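Local coordinates for cysteine protease (Xylella fastidiosa, PDB 3OIS), which probably cleaves peptide bonds as a papain-family cysteine protease and, in this crystal, holds uridine-5'-diphosphate in a pocket on its surface, at residues I36-D41 against G123-D128; G129-H134 against T182-V187. All blocks are in the same frame, centred on the assembly; numbering follows the deposited sequence.

How the contacts relate
The chain runs first through 36-41, which leaves the short strand 35-36 and heads toward the nucleotide. Eighty-odd residues later 123-128 comes back beside it, and contact 1 closes that long loop, which includes helices 78-93 and 104-114. The chain then continues straight along helix 126-135 into 129-134; after a further excursion with little regular structure, strand 183-186 packs on that helix turn and closes contact 2. The two loops follow one another in series, neither nested nor crossed, and share the helix. They also touch: Arg186 of 182-187 reaches back to make a salt bridge with Asp38. Segment 36-41, helix and sheet edge thus meet around UDP.

Contact 1: residues I36-D41 against G123-D128; sequences IPDIAD and GAMIRD. With UDP (uridine-5'-diphosphate), chain E.
Asp38 reaches the start of helix 126-135 with its carboxylate, where OD1 accepts the backbone N-H of Arg127 at 2.9 Å. The donor comes on the syn side, 22° out of the carboxylate plane. A short acidic side chain suits this place, since a helix N terminus presents N-H groups without partners of their own and would probably stabilise the negative charge. The neighbouring N-H, of Ile126, goes instead to a water that also donates to Asp38 OD1 and Ile36 O. OD2 has its own partners, a salt bridge to Arg186 and a hydrogen bond from Trp284 NE1.

Arg127 starts with CG between its backbone N and carbonyl carbon (chi1 74°) and bends again at chi3, which carries the guanidinium back against 36-41. There NH1 donates to Ile39 O at 2.9 Å, the oxygen lying 29° out of the guanidinium plane, while NH2 pairs with Asp44. Asp41 OD2 makes a long salt bridge of 4.0 Å to Arg127 NH2, charge attraction alone; it also pairs with Arg43 and accepts a hydrogen bond from UDP O3' at 2.8 Å.

At the other end Ile36 N bonds Ala124 O at 3.0 Å. The extended Met125 side chain runs alongside 36-39, its CG 4.0 Å from Ile36 CB and its SD accepting a weak hydrogen bond from Ile39 N. The whole joins 36-41 to the start of helix 126-135, with Trp284 of strand 280-287 and Thr79 of helix 78-93 packed against Ile126.

Contact 2: residues G129-H134 against T182-V187; sequences GIKVLH and TEYSRV. With UDP (uridine-5'-diphosphate), chain E.
Part of the UDP pocket is formed here by one side of helix 126-135 and by strand 183-186, which runs nearly antiparallel to 129-134, and the Tyr184 ring stands between protein core and nucleotide. The uracil covers one face of that ring, with UDP N3 over the ring centre and 3.3 Å above its plane, so a flat aromatic residue suits the place by stacking on the base. Ile130 CG2 lies on the opposite face, though its modelled closeness is doubtful. The ring reaches this slot because CG sits between the backbone N and carbonyl carbon (chi1 53°).

The strand backbone reads the base: Tyr184 N donates to UDP O4 at 3.0 Å, and UDP N3 donates to Tyr184 O at 2.8 Å, almost straight at 176°. His134 presents its ring face to the Tyr184 edge in an offset T-shaped pair, planes at 74°. Its ND1 shares a water with Tyr184 OH, Lys131 NZ and UDP O1A, while NE2 meets a second water that donates to Thr182 O. The long, flexible Lys131, bent at chi2, hydrogen-bonds UDP O2B through NZ at 2.7 Å, matching a positive charge to the diphosphate. Stacked base, backbone bonds to its N3 and O4, and a lysine at the diphosphate are how this pocket of a papain-family protein holds UDP.

Contact 1: residues I36-D41 against G123-D128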
loop_
_atom_site.group_PDB
_atom_site.type_symbol
_atom_site.label_atom_id
_atom_site.label_comp_id
_atom_site.label_asym_id
_atom_site.label_seq_id
_atom_site.Cartn_x
_atom_site.Cartn_y
_atom_site.Cartn_z
ATOM N N ILE A 36 -4.161 -3.138 8.475
ATOM C CA ILE A 36 -5.263 -3.691 9.294
ATOM C C ILE A 36 -6.441 -3.798 8.337
ATOM O O ILE A 36 -6.670 -2.852 7.544
ATOM C CB ILE A 36 -5.665 -2.627 10.342
ATOM C CG1 ILE A 36 -4.527 -2.174 11.357
ATOM C CG2 ILE A 36 -6.919 -3.244 11.160
ATOM C CD1 ILE A 36 -4.884 -0.805 12.304
ATOM N N PRO A 37 -7.167 -4.930 8.308
ATOM C CA PRO A 37 -8.293 -5.036 7.399
ATOM C C PRO A 37 -9.289 -3.896 7.568
ATOM O O PRO A 37 -9.584 -3.467 8.668
ATOM C CB PRO A 37 -8.922 -6.396 7.785
ATOM C CG PRO A 37 -7.706 -7.172 8.347
ATOM C CD PRO A 37 -7.052 -6.098 9.198
ATOM N N ASP A 38 -9.857 -3.429 6.448
ATOM C CA ASP A 38 -10.817 -2.332 6.476
ATOM C C ASP A 38 -12.091 -2.826 7.201
ATOM O O ASP A 38 -12.600 -3.887 6.866
ATOM C CB ASP A 38 -11.351 -2.016 5.051
ATOM C CG ASP A 38 -10.444 -1.130 4.208
ATOM O OD1 ASP A 38 -9.471 -0.557 4.732
ATOM O OD2 ASP A 38 -10.824 -0.950 2.998
ATOM N N ILE A 39 -12.673 -1.948 8.010
ATOM C CA ILE A 39 -14.135 -2.089 8.421
ATOM C C ILE A 39 -14.921 -1.890 7.122
ATOM O O ILE A 39 -14.597 -0.972 6.332
ATOM C CB ILE A 39 -14.554 -1.058 9.504
ATOM C CG1 ILE A 39 -16.044 -1.245 9.876
ATOM C CG2 ILE A 39 -14.288 0.409 9.077
ATOM C CD1 ILE A 39 -16.494 -0.290 11.028
ATOM N N ALA A 40 -15.931 -2.754 6.870
ATOM C CA ALA A 40 -16.724 -2.584 5.645
ATOM C C ALA A 40 -17.702 -1.413 5.757
ATOM O O ALA A 40 -18.196 -1.123 6.870
ATOM C CB ALA A 40 -17.484 -3.844 5.340
ATOM N N ASP A 41 -17.939 -0.749 4.640
ATOM C CA ASP A 41 -18.891 0.315 4.565
ATOM C C ASP A 41 -19.712 0.018 3.279
ATOM O O ASP A 41 -19.162 0.013 2.205
ATOM C CB ASP A 41 -18.158 1.691 4.522
ATOM C CG ASP A 41 -19.085 2.936 4.567
ATOM O OD1 ASP A 41 -20.272 2.890 4.229
ATOM O OD2 ASP A 41 -18.582 3.983 4.957
ATOM N N GLY A 123 -0.164 0.762 12.736
ATOM C CA GLY A 123 -0.606 0.403 11.366
ATOM C C GLY A 123 -1.932 1.166 11.068
ATOM O O GLY A 123 -2.274 2.115 11.820
ATOM N N ALA A 124 -2.599 0.811 9.979
ATOM C CA ALA A 124 -3.750 1.552 9.499
ATOM C C ALA A 124 -4.558 0.728 8.484
ATOM O O ALA A 124 -4.030 -0.238 7.858
ATOM C CB ALA A 124 -3.234 2.914 8.839
ATOM N N MET A 125 -5.824 1.117 8.309
ATOM C CA MET A 125 -6.663 0.555 7.273
ATOM C C MET A 125 -6.412 1.380 6.014
ATOM O O MET A 125 -6.261 2.600 6.065
ATOM C CB MET A 125 -8.147 0.672 7.669
ATOM C CG MET A 125 -8.469 -0.154 8.915
ATOM S SD MET A 125 -10.242 0.246 9.329
ATOM C CE MET A 125 -10.411 -0.889 10.729
ATOM N N ILE A 126 -6.313 0.682 4.894
ATOM C CA ILE A 126 -6.249 1.356 3.559
ATOM C C ILE A 126 -7.326 2.406 3.378
ATOM O O ILE A 126 -7.035 3.566 2.943
ATOM C CB ILE A 126 -6.290 0.332 2.419
ATOM C CG1 ILE A 126 -5.033 -0.548 2.619
ATOM C CG2 ILE A 126 -6.224 1.126 1.039
ATOM C CD1 ILE A 126 -5.098 -1.747 1.714
ATOM N N ARG A 127 -8.533 2.061 3.819
ATOM C CA ARG A 127 -9.633 2.973 3.604
ATOM C C ARG A 127 -9.404 4.299 4.342
ATOM O O ARG A 127 -9.897 5.376 3.918
ATOM C CB ARG A 127 -10.973 2.356 3.987
ATOM C CG ARG A 127 -11.201 2.229 5.567
ATOM C CD ARG A 127 -12.609 1.630 5.954
ATOM N NE ARG A 127 -13.503 2.483 5.270
ATOM C CZ ARG A 127 -14.339 2.126 4.282
ATOM N NH1 ARG A 127 -14.675 0.831 4.020
ATOM N NH2 ARG A 127 -14.929 3.123 3.610
ATOM N N ASP A 128 -8.661 4.261 5.438
ATOM C CA ASP A 128 -8.396 5.476 6.199
ATOM C C ASP A 128 -7.248 6.312 5.561
ATOM O O ASP A 128 -7.322 7.522 5.506
ATOM C CB ASP A 128 -7.994 5.119 7.649
ATOM C CG ASP A 128 -9.191 4.631 8.440
ATOM O OD1 ASP A 128 -10.352 4.904 7.992
ATOM O OD2 ASP A 128 -8.979 4.003 9.504
HETATM N N1 UDP E . -17.034 6.862 -0.815
HETATM C C2 UDP E . -16.356 6.070 -1.700
HETATM N N3 UDP E . -15.634 6.690 -2.713
HETATM C C4 UDP E . -15.590 8.042 -2.824
HETATM C C5 UDP E . -16.317 8.867 -1.946
HETATM C C6 UDP E . -16.947 8.229 -0.869
HETATM O O2 UDP E . -16.346 4.881 -1.635
HETATM O O4 UDP E . -14.976 8.507 -3.838
HETATM C "C1'" UDP E . -17.898 6.135 0.179
HETATM C "C2'" UDP E . -17.128 5.455 1.291
HETATM O "O2'" UDP E . -17.945 4.354 1.683
HETATM C "C3'" UDP E . -17.198 6.525 2.307
HETATM C "C4'" UDP E . -18.651 7.030 2.157
HETATM O "O4'" UDP E . -18.882 7.020 0.732
HETATM O "O3'" UDP E . -17.044 5.901 3.579
HETATM C "C5'" UDP E . -18.812 8.405 2.797
HETATM O "O5'" UDP E . -17.959 9.296 2.082
HETATM P PA UDP E . -18.068 10.822 2.126
HETATM O O1A UDP E . -16.854 11.520 1.649
HETATM O O2A UDP E . -19.351 11.286 1.528
HETATM O O3A UDP E . -18.173 10.989 3.743
HETATM P PB UDP E . -18.044 12.231 4.770
HETATM O O1B UDP E . -19.236 12.206 5.610
HETATM O O2B UDP E . -16.799 11.979 5.449
HETATM O O3B UDP E . -17.946 13.558 4.082
HETATM O O HOH W 1 -7.220 -1.875 5.029
#

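Contact 2: residues G129-H134 against T182-V187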
loop_
_atom_site.group_PDB
_atom_site.type_symbol
_atom_site.label_atom_id
_atom_site.label_comp_id
_atom_site.label_asym_id
_atom_site.label_seq_id
_atom_site.Cartn_x
_atom_site.Cartn_y
_atom_site.Cartn_z
ATOM N N GLY A 129 -6.255 5.622 4.986
ATOM C CA GLY A 129 -5.247 6.341 4.169
ATOM C C GLY A 129 -5.958 7.030 3.003
ATOM O O GLY A 129 -5.604 8.137 2.661
ATOM N N ILE A 130 -6.906 6.337 2.375
ATOM C CA ILE A 130 -7.677 6.936 1.278
ATOM C C ILE A 130 -8.535 8.118 1.728
ATOM O O ILE A 130 -8.566 9.149 1.091
ATOM C CB ILE A 130 -8.473 5.847 0.585
ATOM C CG1 ILE A 130 -7.501 4.965 -0.175
ATOM C CG2 ILE A 130 -9.473 6.428 -0.477
ATOM C CD1 ILE A 130 -8.251 3.687 -0.720
ATOM N N LYS A 131 -9.169 8.008 2.882
ATOM C CA LYS A 131 -9.864 9.143 3.459
ATOM C C LYS A 131 -8.953 10.381 3.653
ATOM O O LYS A 131 -9.384 11.506 3.352
ATOM C CB LYS A 131 -10.472 8.763 4.781
ATOM C CG LYS A 131 -11.576 9.785 5.213
ATOM C CD LYS A 131 -12.960 9.409 4.742
ATOM C CE LYS A 131 -13.956 10.398 5.197
ATOM N NZ LYS A 131 -15.184 10.067 4.478
ATOM N N VAL A 132 -7.742 10.194 4.193
ATOM C CA VAL A 132 -6.747 11.245 4.309
ATOM C C VAL A 132 -6.488 11.867 2.933
ATOM O O VAL A 132 -6.613 13.065 2.778
ATOM C CB VAL A 132 -5.397 10.748 4.874
ATOM C CG1 VAL A 132 -4.365 11.840 4.869
ATOM C CG2 VAL A 132 -5.595 10.177 6.304
ATOM N N LEU A 133 -6.215 11.028 1.922
ATOM C CA LEU A 133 -6.013 11.600 0.579
ATOM C C LEU A 133 -7.188 12.392 0.031
ATOM O O LEU A 133 -6.936 13.328 -0.749
ATOM C CB LEU A 133 -5.589 10.512 -0.392
ATOM C CG LEU A 133 -4.247 9.894 -0.056
ATOM C CD1 LEU A 133 -3.945 8.636 -1.024
ATOM C CD2 LEU A 133 -3.103 10.886 -0.095
ATOM N N HIS A 134 -8.410 11.971 0.347
ATOM C CA HIS A 134 -9.631 12.593 -0.186
ATOM C C HIS A 134 -9.914 13.933 0.499
ATOM O O HIS A 134 -10.217 14.920 -0.176
ATOM C CB HIS A 134 -10.816 11.678 0.016
ATOM C CG HIS A 134 -12.060 12.132 -0.694
ATOM N ND1 HIS A 134 -13.338 11.784 -0.280
ATOM C CD2 HIS A 134 -12.213 12.899 -1.807
ATOM C CE1 HIS A 134 -14.226 12.309 -1.115
ATOM N NE2 HIS A 134 -13.578 13.002 -2.045
ATOM N N THR A 182 -9.981 12.856 -5.894
ATOM C CA THR A 182 -11.438 13.147 -6.034
ATOM C C THR A 182 -12.411 11.956 -5.856
ATOM O O THR A 182 -13.600 12.139 -5.551
ATOM C CB THR A 182 -11.762 13.951 -7.321
ATOM O OG1 THR A 182 -11.456 13.124 -8.430
ATOM C CG2 THR A 182 -10.890 15.230 -7.365
ATOM N N GLU A 183 -11.909 10.760 -6.110
ATOM C CA GLU A 183 -12.727 9.592 -5.989
ATOM C C GLU A 183 -11.874 8.355 -5.705
ATOM O O GLU A 183 -10.648 8.326 -5.968
ATOM C CB GLU A 183 -13.491 9.482 -7.328
ATOM C CG GLU A 183 -14.283 8.261 -7.614
ATOM C CD GLU A 183 -14.510 8.153 -9.139
ATOM O OE1 GLU A 183 -14.792 7.045 -9.608
ATOM O OE2 GLU A 183 -14.335 9.163 -9.872
ATOM N N TYR A 184 -12.535 7.350 -5.118
ATOM C CA TYR A 184 -11.924 6.040 -4.861
ATOM C C TYR A 184 -12.971 4.963 -4.910
ATOM O O TYR A 184 -14.156 5.200 -4.550
ATOM C CB TYR A 184 -11.173 5.969 -3.517
ATOM C CG TYR A 184 -12.025 6.420 -2.318
ATOM C CD1 TYR A 184 -12.208 7.753 -2.031
ATOM C CD2 TYR A 184 -12.568 5.482 -1.424
ATOM C CE1 TYR A 184 -12.950 8.196 -0.871
ATOM C CE2 TYR A 184 -13.281 5.890 -0.311
ATOM C CZ TYR A 184 -13.458 7.218 -0.034
ATOM O OH TYR A 184 -14.181 7.577 1.058
ATOM N N SER A 185 -12.576 3.791 -5.381
ATOM C CA SER A 185 -13.529 2.677 -5.499
ATOM C C SER A 185 -12.862 1.347 -5.271
ATOM O O SER A 185 -11.657 1.153 -5.553
ATOM C CB SER A 185 -14.249 2.651 -6.846
ATOM O OG SER A 185 -13.351 2.642 -7.965
ATOM N N ARG A 186 -13.638 0.384 -4.770
ATOM C CA ARG A 186 -13.132 -0.978 -4.602
ATOM C C ARG A 186 -13.190 -1.847 -5.834
ATOM O O ARG A 186 -14.252 -1.945 -6.514
ATOM C CB ARG A 186 -14.001 -1.789 -3.587
ATOM C CG ARG A 186 -13.855 -1.348 -2.260
ATOM C CD ARG A 186 -14.508 -2.369 -1.339
ATOM N NE ARG A 186 -14.368 -1.873 0.012
ATOM C CZ ARG A 186 -13.396 -2.283 0.865
ATOM N NH1 ARG A 186 -12.530 -3.245 0.482
ATOM N NH2 ARG A 186 -13.353 -1.743 2.094
ATOM N N VAL A 187 -12.119 -2.564 -6.072
ATOM C CA VAL A 187 -12.067 -3.576 -7.133
ATOM C C VAL A 187 -12.441 -4.906 -6.590
ATOM O O VAL A 187 -11.994 -5.301 -5.504
ATOM C CB VAL A 187 -10.679 -3.736 -7.825
ATOM C CG1 VAL A 187 -10.853 -4.607 -9.079
ATOM C CG2 VAL A 187 -10.042 -2.404 -8.276
HETATM N N1 UDP E . -17.034 6.862 -0.815
HETATM C C2 UDP E . -16.356 6.070 -1.700
HETATM N N3 UDP E . -15.634 6.690 -2.713
HETATM C C4 UDP E . -15.590 8.042 -2.824
HETATM C C5 UDP E . -16.317 8.867 -1.946
HETATM C C6 UDP E . -16.947 8.229 -0.869
HETATM O O2 UDP E . -16.346 4.881 -1.635
HETATM O O4 UDP E . -14.976 8.507 -3.838
HETATM C "C1'" UDP E . -17.898 6.135 0.179
HETATM C "C2'" UDP E . -17.128 5.455 1.291
HETATM O "O2'" UDP E . -17.945 4.354 1.683
HETATM C "C3'" UDP E . -17.198 6.525 2.307
HETATM C "C4'" UDP E . -18.651 7.030 2.157
HETATM O "O4'" UDP E . -18.882 7.020 0.732
HETATM O "O3'" UDP E . -17.044 5.901 3.579
HETATM C "C5'" UDP E . -18.812 8.405 2.797
HETATM O "O5'" UDP E . -17.959 9.296 2.082
HETATM P PA UDP E . -18.068 10.822 2.126
HETATM O O1A UDP E . -16.854 11.520 1.649
HETATM O O2A UDP E . -19.351 11.286 1.528
HETATM O O3A UDP E . -18.173 10.989 3.743
HETATM P PB UDP E . -18.044 12.231 4.770
HETATM O O1B UDP E . -19.236 12.206 5.610
HETATM O O2B UDP E . -16.799 11.979 5.449
HETATM O O3B UDP E . -17.946 13.558 4.082
HETATM O O HOH W 2 -14.473 10.160 1.649
HETATM O O HOH W 3 -14.832 14.276 -4.268
#